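PDB 1ZJR: tRNA (guanosine(18)-2'-O)-methyltransferase from Aquifex aeolicus, which transfers a methyl group from S-adenosyl-L-methionine to the ribose 2'-O of guanosine 18 in a subset of tRNA species. Local coordinates for residues E20-D25 with G50-Y55; I42-D47 with Q72-W77. One frame throughout, in Å; residues are numbered along the deposited sequence.

Interaction 1 of 2, residues E20-D25 with G50-Y55; sequences EKRQKD and GVLYLY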
ATOM      1  N   GLU A  20       7.005   9.171  12.065  1.00 29.43           N
ATOM      2  CA  GLU A  20       7.987   8.410  12.830  1.00 30.94           C
ATOM      3  C   GLU A  20       7.669   6.916  12.896  1.00 30.37           C
ATOM      4  O   GLU A  20       8.511   6.113  13.296  1.00 30.54           O
ATOM      5  CB  GLU A  20       8.123   8.999  14.238  1.00 34.22           C
ATOM      6  CG  GLU A  20       8.877  10.325  14.236  1.00 36.47           C
ATOM      7  CD  GLU A  20       8.872  11.028  15.576  1.00 42.11           C
ATOM      8  OE1 GLU A  20       9.541  12.079  15.689  1.00 43.22           O
ATOM      9  OE2 GLU A  20       8.201  10.538  16.511  1.00 44.11           O
ATOM     10  N   LYS A  21       6.464   6.540  12.483  1.00 29.63           N
ATOM     11  CA  LYS A  21       6.061   5.135  12.488  1.00 30.17           C
ATOM     12  C   LYS A  21       5.902   4.591  11.068  1.00 30.38           C
ATOM     13  O   LYS A  21       5.698   3.397  10.874  1.00 27.84           O
ATOM     14  CB  LYS A  21       4.744   4.962  13.243  1.00 31.81           C
ATOM     15  CG  LYS A  21       4.811   5.333  14.723  1.00 37.60           C
ATOM     16  CD  LYS A  21       3.421   5.338  15.338  1.00 40.42           C
ATOM     17  CE  LYS A  21       3.443   5.773  16.798  1.00 45.08           C
ATOM     18  NZ  LYS A  21       2.059   5.931  17.340  1.00 46.26           N
ATOM     19  N   ARG A  22       5.988   5.471  10.073  1.00 28.40           N
ATOM     20  CA  ARG A  22       5.849   5.051   8.684  1.00 29.20           C
ATOM     21  C   ARG A  22       6.901   4.018   8.270  1.00 30.72           C
ATOM     22  O   ARG A  22       8.072   4.116   8.637  1.00 30.46           O
ATOM     23  CB  ARG A  22       5.923   6.270   7.752  1.00 28.59           C
ATOM     24  CG  ARG A  22       4.632   7.096   7.673  1.00 26.68           C
ATOM     25  CD  ARG A  22       3.540   6.314   6.946  1.00 28.12           C
ATOM     26  NE  ARG A  22       2.369   7.122   6.606  1.00 28.80           N
ATOM     27  CZ  ARG A  22       1.164   6.970   7.151  1.00 28.89           C
ATOM     28  NH1 ARG A  22       0.961   6.043   8.082  1.00 27.89           N
ATOM     29  NH2 ARG A  22       0.145   7.709   6.728  1.00 26.66           N
ATOM     30  N   GLN A  23       6.462   3.024   7.504  1.00 29.19           N
ATOM     31  CA  GLN A  23       7.328   1.963   6.999  1.00 30.60           C
ATOM     32  C   GLN A  23       7.685   2.331   5.558  1.00 32.26           C
ATOM     33  O   GLN A  23       6.985   1.945   4.622  1.00 31.24           O
ATOM     34  CB  GLN A  23       6.582   0.626   7.019  1.00 28.15           C
ATOM     35  CG  GLN A  23       6.033   0.244   8.379  1.00 29.69           C
ATOM     36  CD  GLN A  23       7.129   0.065   9.407  1.00 28.56           C
ATOM     37  OE1 GLN A  23       7.241   0.837  10.366  1.00 32.27           O
ATOM     38  NE2 GLN A  23       7.955  -0.949   9.206  1.00 27.12           N
ATOM     39  N   LYS A  24       8.777   3.066   5.378  1.00 32.89           N
ATOM     40  CA  LYS A  24       9.177   3.513   4.046  1.00 34.72           C
ATOM     41  C   LYS A  24       9.462   2.337   3.131  1.00 34.72           C
ATOM     42  O   LYS A  24       9.521   2.477   1.911  1.00 35.70           O
ATOM     43  CB  LYS A  24      10.431   4.387   4.135  1.00 38.03           C
ATOM     44  CG  LYS A  24      11.718   3.604   4.304  1.00 38.58           C
ATOM     45  CD  LYS A  24      12.931   4.510   4.130  1.00 42.66           C
ATOM     46  CE  LYS A  24      14.214   3.697   4.062  1.00 45.45           C
ATOM     47  NZ  LYS A  24      15.413   4.565   3.879  1.00 49.86           N
ATOM     48  N   ASP A  25       9.596   1.180   3.761  1.00 32.71           N
ATOM     49  CA  ASP A  25       9.940  -0.088   3.146  1.00 34.16           C
ATOM     50  C   ASP A  25       8.771  -0.975   2.681  1.00 31.00           C
ATOM     51  O   ASP A  25       8.964  -1.914   1.901  1.00 29.11           O
ATOM     52  CB  ASP A  25      10.778  -0.838   4.181  1.00 41.25           C
ATOM     53  CG  ASP A  25      11.483  -2.004   3.614  1.00 45.26           C
ATOM     54  OD1 ASP A  25      12.100  -1.836   2.541  1.00 52.52           O
ATOM     55  OD2 ASP A  25      11.429  -3.080   4.244  1.00 48.54           O
ATOM     56  N   GLY A  50       0.888   2.045   8.407  1.00 29.24           N
ATOM     57  CA  GLY A  50       2.164   2.712   8.259  1.00 27.51           C
ATOM     58  C   GLY A  50       2.720   2.748   6.853  1.00 27.35           C
ATOM     59  O   GLY A  50       3.904   3.024   6.663  1.00 26.34           O
ATOM     60  N   VAL A  51       1.888   2.458   5.859  1.00 26.69           N
ATOM     61  CA  VAL A  51       2.363   2.497   4.484  1.00 25.54           C
ATOM     62  C   VAL A  51       2.479   3.960   4.073  1.00 26.74           C
ATOM     63  O   VAL A  51       1.559   4.756   4.295  1.00 26.83           O
ATOM     64  CB  VAL A  51       1.402   1.768   3.518  1.00 26.03           C
ATOM     65  CG1 VAL A  51       1.790   2.074   2.066  1.00 27.10           C
ATOM     66  CG2 VAL A  51       1.476   0.261   3.759  1.00 24.36           C
ATOM     67  N   LEU A  52       3.610   4.306   3.470  1.00 26.72           N
ATOM     68  CA  LEU A  52       3.857   5.679   3.036  1.00 27.97           C
ATOM     69  C   LEU A  52       3.679   5.869   1.531  1.00 28.75           C
ATOM     70  O   LEU A  52       3.329   6.961   1.082  1.00 29.52           O
ATOM     71  CB  LEU A  52       5.277   6.109   3.424  1.00 27.34           C
ATOM     72  CG  LEU A  52       5.678   7.537   3.029  1.00 28.28           C
ATOM     73  CD1 LEU A  52       4.826   8.543   3.777  1.00 29.35           C
ATOM     74  CD2 LEU A  52       7.152   7.755   3.342  1.00 30.58           C
ATOM     75  N   TYR A  53       3.926   4.817   0.756  1.00 28.02           N
ATOM     76  CA  TYR A  53       3.794   4.912  -0.697  1.00 27.91           C
ATOM     77  C   TYR A  53       2.783   3.940  -1.292  1.00 27.58           C
ATOM     78  O   TYR A  53       2.900   2.722  -1.116  1.00 24.80           O
ATOM     79  CB  TYR A  53       5.148   4.675  -1.372  1.00 30.52           C
ATOM     80  CG  TYR A  53       6.253   5.585  -0.889  1.00 34.28           C
ATOM     81  CD1 TYR A  53       7.175   5.148   0.063  1.00 37.13           C
ATOM     82  CD2 TYR A  53       6.383   6.881  -1.390  1.00 37.24           C
ATOM     83  CE1 TYR A  53       8.205   5.979   0.503  1.00 39.44           C
ATOM     84  CE2 TYR A  53       7.410   7.724  -0.957  1.00 39.06           C
ATOM     85  CZ  TYR A  53       8.315   7.266  -0.014  1.00 40.94           C
ATOM     86  OH  TYR A  53       9.338   8.087   0.405  1.00 44.55           O
ATOM     87  N   LEU A  54       1.806   4.490  -2.010  1.00 26.07           N
ATOM     88  CA  LEU A  54       0.770   3.701  -2.675  1.00 26.94           C
ATOM     89  C   LEU A  54       0.804   4.079  -4.152  1.00 25.73           C
ATOM     90  O   LEU A  54       0.592   5.240  -4.500  1.00 28.51           O
ATOM     91  CB  LEU A  54      -0.619   4.056  -2.121  1.00 26.95           C
ATOM     92  CG  LEU A  54      -1.806   3.077  -2.196  1.00 33.32           C
ATOM     93  CD1 LEU A  54      -3.065   3.884  -2.433  1.00 31.54           C
ATOM     94  CD2 LEU A  54      -1.634   2.029  -3.270  1.00 31.45           C
ATOM     95  N   TYR A  55       1.083   3.109  -5.013  1.00 26.24           N
ATOM     96  CA  TYR A  55       1.111   3.339  -6.453  1.00 26.96           C
ATOM     97  C   TYR A  55      -0.123   2.667  -7.019  1.00 28.44           C
ATOM     98  O   TYR A  55      -0.635   1.717  -6.428  1.00 26.91           O
ATOM     99  CB  TYR A  55       2.355   2.710  -7.078  1.00 28.59           C
ATOM    100  CG  TYR A  55       3.645   3.357  -6.637  1.00 30.72           C
ATOM    101  CD1 TYR A  55       4.224   3.037  -5.411  1.00 31.57           C
ATOM    102  CD2 TYR A  55       4.275   4.310  -7.438  1.00 28.90           C
ATOM    103  CE1 TYR A  55       5.398   3.652  -4.989  1.00 31.53           C
ATOM    104  CE2 TYR A  55       5.455   4.931  -7.026  1.00 30.51           C
ATOM    105  CZ  TYR A  55       6.008   4.597  -5.800  1.00 31.77           C
ATOM    106  OH  TYR A  55       7.166   5.209  -5.378  1.00 33.25           O
TER
HETATM  107  O   HOH W   1       5.680   2.710   2.219  1.00 33.95           O
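The carbonyl oxygen of Gly-50 is gripped by Gln-23 N through a short, nearly straight hydrogen bond (2.7 Å from N to O, 173° at the hydrogen), and is approached by the CA-H of Arg-22. Gly-50 follows helix 36-49 and closes its last turn in a Schellman motif with positive phi, just where the chain enters strand 51-57 of the parallel sheet of this SPOUT methyltransferase. A CB on Gly-50 would be tight against Gln-23 CG and, at this positive phi, jammed against the carbonyl O of the residue before. Arg-22, its chain bent at chi2 (-69°), lays CD 3.3 Å from Gly-50 O and crosses Leu-52 at about a right angle, CD lying 3.9 Å from Leu-52 CB. Val-51 O sits over one face of the guanidinium, too poorly angled to accept from NE, while NH2 hydrogen-bonds to Trp-77 O and makes a salt bridge with Asp-47 OD1. An alanine in place of Arg-22 would probably leave Asp-47 without its positive mate and open a gap beside Leu-52. Farther along, one water links the backbones, donating to Gln-23 O (2.8 Å) and accepting from Leu-52 N (2.9 Å). Beyond it, the edge of the Tyr-53 ring meets the loop, with CE1 4.0 Å from Lys-24 O.

Interaction 2 of 2, residues I42-D47 with Q72-W77; sequences IVRTCD and QGSHKW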
ATOM      1  N   ILE A  42      -8.766   1.302   0.717  1.00 24.99           N
ATOM      2  CA  ILE A  42      -7.393   0.823   0.659  1.00 25.45           C
ATOM      3  C   ILE A  42      -6.437   1.924   1.115  1.00 26.87           C
ATOM      4  O   ILE A  42      -5.452   1.653   1.802  1.00 26.98           O
ATOM      5  CB  ILE A  42      -7.031   0.356  -0.774  1.00 25.69           C
ATOM      6  CG1 ILE A  42      -7.744  -0.971  -1.060  1.00 25.96           C
ATOM      7  CG2 ILE A  42      -5.506   0.203  -0.922  1.00 24.44           C
ATOM      8  CD1 ILE A  42      -7.581  -1.488  -2.485  1.00 26.10           C
ATOM      9  N   VAL A  43      -6.729   3.166   0.743  1.00 28.13           N
ATOM     10  CA  VAL A  43      -5.880   4.279   1.153  1.00 28.29           C
ATOM     11  C   VAL A  43      -5.915   4.373   2.676  1.00 28.70           C
ATOM     12  O   VAL A  43      -4.872   4.530   3.319  1.00 29.22           O
ATOM     13  CB  VAL A  43      -6.360   5.622   0.543  1.00 29.90           C
ATOM     14  CG1 VAL A  43      -5.540   6.776   1.103  1.00 29.96           C
ATOM     15  CG2 VAL A  43      -6.217   5.582  -0.968  1.00 28.41           C
ATOM     16  N   ARG A  44      -7.111   4.266   3.250  1.00 29.33           N
ATOM     17  CA  ARG A  44      -7.272   4.332   4.703  1.00 29.66           C
ATOM     18  C   ARG A  44      -6.482   3.217   5.387  1.00 28.20           C
ATOM     19  O   ARG A  44      -5.846   3.433   6.425  1.00 26.50           O
ATOM     20  CB  ARG A  44      -8.754   4.216   5.106  1.00 32.54           C
ATOM     21  CG  ARG A  44      -8.992   4.592   6.578  1.00 36.37           C
ATOM     22  CD  ARG A  44     -10.308   4.077   7.173  1.00 43.36           C
ATOM     23  NE  ARG A  44     -11.505   4.533   6.471  1.00 47.42           N
ATOM     24  CZ  ARG A  44     -12.726   4.556   7.007  1.00 50.47           C
ATOM     25  NH1 ARG A  44     -12.921   4.162   8.258  1.00 49.65           N
ATOM     26  NH2 ARG A  44     -13.763   4.955   6.283  1.00 51.31           N
ATOM     27  N   THR A  45      -6.534   2.022   4.809  1.00 26.90           N
ATOM     28  CA  THR A  45      -5.823   0.874   5.360  1.00 26.29           C
ATOM     29  C   THR A  45      -4.307   1.056   5.276  1.00 28.13           C
ATOM     30  O   THR A  45      -3.576   0.656   6.185  1.00 27.00           O
ATOM     31  CB  THR A  45      -6.238  -0.411   4.628  1.00 26.59           C
ATOM     32  OG1 THR A  45      -7.648  -0.602   4.795  1.00 25.73           O
ATOM     33  CG2 THR A  45      -5.498  -1.609   5.179  1.00 29.16           C
ATOM     34  N   CYS A  46      -3.830   1.652   4.187  1.00 26.21           N
ATOM     35  CA  CYS A  46      -2.396   1.897   4.039  1.00 26.63           C
ATOM     36  C   CYS A  46      -1.943   2.811   5.168  1.00 25.99           C
ATOM     37  O   CYS A  46      -0.933   2.555   5.834  1.00 26.11           O
ATOM     38  CB  CYS A  46      -2.100   2.563   2.689  1.00 26.04           C
ATOM     39  SG  CYS A  46      -2.172   1.422   1.304  1.00 28.45           S
ATOM     40  N   ASP A  47      -2.708   3.874   5.382  1.00 25.58           N
ATOM     41  CA  ASP A  47      -2.418   4.851   6.430  1.00 28.75           C
ATOM     42  C   ASP A  47      -2.383   4.190   7.810  1.00 28.44           C
ATOM     43  O   ASP A  47      -1.523   4.500   8.645  1.00 27.74           O
ATOM     44  CB  ASP A  47      -3.483   5.956   6.398  1.00 30.15           C
ATOM     45  CG  ASP A  47      -3.478   6.821   7.644  1.00 33.04           C
ATOM     46  OD1 ASP A  47      -2.489   7.558   7.873  1.00 31.41           O
ATOM     47  OD2 ASP A  47      -4.475   6.761   8.398  1.00 34.75           O
ATOM     48  N   GLN A  72     -11.626   9.857   4.952  1.00 78.79           N
ATOM     49  CA  GLN A  72     -11.555  10.621   6.195  1.00 78.06           C
ATOM     50  C   GLN A  72     -10.345  11.551   6.213  1.00 77.04           C
ATOM     51  O   GLN A  72      -9.876  11.952   7.279  1.00 77.28           O
ATOM     52  CB  GLN A  72     -11.508   9.674   7.392  1.00 78.29           C
ATOM     53  N   GLY A  73      -9.845  11.889   5.028  1.00 75.72           N
ATOM     54  CA  GLY A  73      -8.699  12.775   4.933  1.00 73.93           C
ATOM     55  C   GLY A  73      -7.367  12.050   4.971  1.00 72.63           C
ATOM     56  O   GLY A  73      -6.313  12.674   4.842  1.00 72.12           O
ATOM     57  N   SER A  74      -7.412  10.731   5.145  1.00 71.26           N
ATOM     58  CA  SER A  74      -6.196   9.926   5.204  1.00 69.87           C
ATOM     59  C   SER A  74      -5.411  10.007   3.898  1.00 68.37           C
ATOM     60  O   SER A  74      -4.190   9.860   3.887  1.00 68.43           O
ATOM     61  CB  SER A  74      -6.539   8.464   5.514  1.00 70.45           C
ATOM     62  OG  SER A  74      -7.388   7.909   4.524  1.00 71.71           O
ATOM     63  N   HIS A  75      -6.116  10.252   2.797  1.00 65.91           N
ATOM     64  CA  HIS A  75      -5.481  10.357   1.488  1.00 63.54           C
ATOM     65  C   HIS A  75      -4.395  11.430   1.499  1.00 61.49           C
ATOM     66  O   HIS A  75      -3.605  11.538   0.561  1.00 60.56           O
ATOM     67  CB  HIS A  75      -6.523  10.716   0.426  1.00 65.17           C
ATOM     68  CG  HIS A  75      -7.143  12.066   0.623  1.00 66.67           C
ATOM     69  ND1 HIS A  75      -7.919  12.376   1.720  1.00 66.61           N
ATOM     70  CD2 HIS A  75      -7.077  13.196  -0.120  1.00 67.31           C
ATOM     71  CE1 HIS A  75      -8.303  13.638   1.643  1.00 67.26           C
ATOM     72  NE2 HIS A  75      -7.805  14.159   0.537  1.00 67.41           N
ATOM     73  N   LYS A  76      -4.360  12.219   2.568  1.00 58.10           N
ATOM     74  CA  LYS A  76      -3.392  13.298   2.682  1.00 55.27           C
ATOM     75  C   LYS A  76      -2.022  12.895   3.217  1.00 52.33           C
ATOM     76  O   LYS A  76      -1.023  13.547   2.901  1.00 53.49           O
ATOM     77  CB  LYS A  76      -3.971  14.417   3.547  1.00 56.60           C
ATOM     78  CG  LYS A  76      -5.240  15.026   2.982  1.00 58.41           C
ATOM     79  CD  LYS A  76      -5.815  16.084   3.909  1.00 60.71           C
ATOM     80  CE  LYS A  76      -7.061  16.712   3.307  1.00 61.94           C
ATOM     81  NZ  LYS A  76      -6.774  17.331   1.982  1.00 62.99           N
ATOM     82  N   TRP A  77      -1.955  11.826   4.012  1.00 46.38           N
ATOM     83  CA  TRP A  77      -0.668  11.423   4.570  1.00 40.58           C
ATOM     84  C   TRP A  77      -0.038  10.163   3.980  1.00 37.07           C
ATOM     85  O   TRP A  77       0.804   9.522   4.609  1.00 33.28           O
ATOM     86  CB  TRP A  77      -0.768  11.324   6.099  1.00 43.44           C
ATOM     87  CG  TRP A  77      -1.031  12.666   6.754  1.00 44.71           C
ATOM     88  CD1 TRP A  77      -1.190  13.868   6.123  1.00 45.47           C
ATOM     89  CD2 TRP A  77      -1.190  12.929   8.155  1.00 45.73           C
ATOM     90  NE1 TRP A  77      -1.442  14.860   7.040  1.00 46.31           N
ATOM     91  CE2 TRP A  77      -1.448  14.313   8.295  1.00 45.80           C
ATOM     92  CE3 TRP A  77      -1.141  12.133   9.305  1.00 44.60           C
ATOM     93  CZ2 TRP A  77      -1.659  14.916   9.540  1.00 46.12           C
ATOM     94  CZ3 TRP A  77      -1.352  12.735  10.547  1.00 46.01           C
ATOM     95  CH2 TRP A  77      -1.607  14.112  10.650  1.00 44.95           C
TER
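Ser-74 and His-75 pack against one side of helix 36-49 through van der Waals contacts, with no hydrogen bond passing between residues 42-47 and 72-77. Val-43 points toward the turn, and its CG1, anti to the backbone N (chi1 174°), comes within 3.6 Å of His-75 CA; the imidazole itself leads away from the helix. One turn further on, Asp-47 brings its carboxylate alongside the serine, OD2 lying 3.9 Å from Ser-74 CB. Between these two, the hydroxyl of Ser-74 is set against the helix backbone, OG 3.6 Å from Arg-44 CA. It stands there because chi1 of 60° places OG between the serine's own backbone N and carbonyl carbon, and its hydrogen bond goes to Thr-71 O, at the end of helix 68-71.

The second shell anchors both sides. Asp-47 OD1 is taken up by Arg-22, whereas Arg-44 sends NH2 to Ile-70 O and also pairs with a sulfate ion, probably from the crystallisation liquor. The turn is a short 3-10 segment in which Trp-77 N bonds back to Ser-74 O at 3.0 Å. Past it, the indole of Trp-77 turns away from helix 36-49, packs on helix 7-19 and lies nearly parallel to the ring of Trp-195. Helix 36-49 is the crossover of the beta-alpha-beta unit joining parallel strands 26-31 and 51-57, and the turn belongs to the next crossover, from strand 51-57 to strand 79-82; the contact thus joins two successive crossovers in the Rossmann-like half of the SPOUT fold.

From the N terminus the chain leaves helix 7-19 and passes through 20-25, runs along strand 26-31 and helix 36-49, and returns at 50-55, where interaction 1 closes the first loop. Interaction 2 starts within that loop, at 42-47, and closes only at 72-77, after strand 51-57 and helix 68-71, so the two contacts cross rather than nest. Their elements meet directly: Val-51 N probably bonds to Cys-46 O (2.8 Å) as helix gives way to strand, and Leu-54 CD1 packs 3.9 Å from Val-43 CG2. They tie together the loop before strand 26-31, helix 36-49, strand 51-57 and the approach to strand 79-82, the edge strand within this chain, with Arg-22 reaching both contacts.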